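Local coordinates for protein endo-1,3-beta-glucanase, family GH16 (PDB 4CRQ) that probably hydrolyses internal beta-1,3-glucosidic bonds of laminarin, this chain being the GH16 catalytic module of a longer modular enzyme, at residues Met119-Ile122 against Gln127-Gly130. The protein carries 1 engineered substitution. Sequence-based numbering, arbitrary orientation.
Engineered in segment 119-122: Ser-120 (natural residue Glu).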
loop_
_atom_site.group_PDB
_atom_site.type_symbol
_atom_site.label_atom_id
_atom_site.label_comp_id
_atom_site.label_asym_id
_atom_site.label_seq_id
_atom_site.Cartn_x
_atom_site.Cartn_y
_atom_site.Cartn_z
ATOM N N MET A 119 3.812 -1.518 -3.591
ATOM C CA MET A 119 4.895 -0.565 -3.448
ATOM C C MET A 119 4.962 -0.145 -1.985
ATOM O O MET A 119 3.922 0.170 -1.399
ATOM C CB MET A 119 4.652 0.673 -4.344
ATOM C CG MET A 119 5.728 1.782 -4.245
ATOM S SD MET A 119 5.707 2.803 -2.742
ATOM C CE MET A 119 4.104 3.620 -2.855
ATOM N N SER A 120 6.169 -0.152 -1.404
ATOM C CA SER A 120 6.389 0.568 -0.135
ATOM C C SER A 120 7.777 1.222 -0.238
ATOM O O SER A 120 8.651 0.764 -0.983
ATOM C CB SER A 120 6.229 -0.318 1.099
ATOM O OG SER A 120 7.194 -1.336 1.100
ATOM N N ARG A 121 7.953 2.322 0.492
ATOM C CA ARG A 121 9.232 3.021 0.526
ATOM C C ARG A 121 9.413 3.603 1.908
ATOM O O ARG A 121 8.426 3.934 2.557
ATOM C CB ARG A 121 9.262 4.142 -0.533
ATOM C CG ARG A 121 10.603 4.880 -0.615
ATOM C CD ARG A 121 10.458 6.147 -1.404
ATOM N NE ARG A 121 11.728 6.858 -1.517
ATOM C CZ ARG A 121 11.847 8.174 -1.606
ATOM N NH1 ARG A 121 10.760 8.958 -1.577
ATOM N NH2 ARG A 121 13.066 8.706 -1.719
ATOM N N ILE A 122 10.667 3.724 2.345
ATOM C CA ILE A 122 10.939 4.427 3.606
ATOM C C ILE A 122 11.938 5.562 3.430
ATOM O O ILE A 122 12.869 5.479 2.588
ATOM C CB ILE A 122 11.435 3.469 4.739
ATOM C CG1 ILE A 122 12.681 2.675 4.283
ATOM C CG2 ILE A 122 10.289 2.567 5.214
ATOM C CD1 ILE A 122 13.466 2.045 5.415
ATOM N N GLN A 127 14.997 3.527 -3.677
ATOM C CA GLN A 127 14.470 2.233 -4.052
ATOM C C GLN A 127 13.112 2.041 -3.424
ATOM O O GLN A 127 12.766 2.689 -2.420
ATOM C CB GLN A 127 15.393 1.118 -3.585
ATOM C CG GLN A 127 15.710 1.179 -2.107
ATOM C CD GLN A 127 16.820 0.257 -1.697
ATOM O OE1 GLN A 127 17.511 -0.350 -2.522
ATOM N NE2 GLN A 127 17.005 0.146 -0.395
ATOM N N THR A 128 12.343 1.142 -4.018
ATOM C CA THR A 128 11.024 0.816 -3.488
ATOM C C THR A 128 10.968 -0.698 -3.360
ATOM O O THR A 128 11.785 -1.405 -3.971
ATOM C CB THR A 128 9.877 1.331 -4.381
ATOM O OG1 THR A 128 9.981 0.743 -5.693
ATOM C CG2 THR A 128 9.876 2.892 -4.487
ATOM N N HIS A 129 10.004 -1.179 -2.578
ATOM C CA HIS A 129 9.865 -2.604 -2.279
ATOM C C HIS A 129 8.554 -3.201 -2.707
ATOM O O HIS A 129 7.577 -2.483 -2.888
ATOM C CB HIS A 129 10.043 -2.809 -0.792
ATOM C CG HIS A 129 11.411 -2.399 -0.266
ATOM N ND1 HIS A 129 12.325 -3.293 0.122
ATOM C CD2 HIS A 129 11.991 -1.133 -0.082
ATOM C CE1 HIS A 129 13.446 -2.644 0.550
ATOM N NE2 HIS A 129 13.236 -1.325 0.417
ATOM N N GLY A 130 8.568 -4.530 -2.856
ATOM C CA GLY A 130 7.426 -5.369 -3.209
ATOM C C GLY A 130 7.547 -6.604 -2.352
ATOM O O GLY A 130 8.582 -7.277 -2.388
HETATM O O HOH W 1 12.438 2.054 0.468
#
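The carbonyl oxygen of Ser-120 receives His-129 N at 2.9 Å and also meets the CA-H of Thr-128 in a longer, more bent contact. The return bond, Ser-120 N to His-129 O, is longer, at 3.1 Å, and less straight. Met-119 CA adds a C-H...O contact to this same His-129 O. Together the two N-H...O bonds make Ser-120 and His-129 an antiparallel hydrogen-bonded pair, with both side chains on one face of the sheet. There OG of Ser-120, an engineered residue where the natural sequence has glutamate, lies 3.7 Å from His-129 CB, while the imidazole presents its CD2 edge to Ser-120 O and packs edge-to-face with Trp-208. Beyond the pair, direct backbone bonding gives way to a water that accepts from Ile-122 N and donates to Gln-127 O. Arg-121, with CG anti to its own N (chi1 -177°), runs extended past Gln-127 O, which CG approaches to 3.6 Å; its guanidinium bonds to Ala-125 O and Ser-90 OG. On the other face, Met-119 CG and Arg-121 CB border Thr-128, whose methyl CG2 faces Arg-121 CB, and Tyr-159 of strand 156-163 touches both Met-119 and Thr-128. The pairing closes a beta-hairpin between strands 119-120 and 127-135 in the beta-sandwich (jelly-roll) fold of family GH16, where the natural glutamate at position 120 would end the ExDxxE signature of the active-site strand.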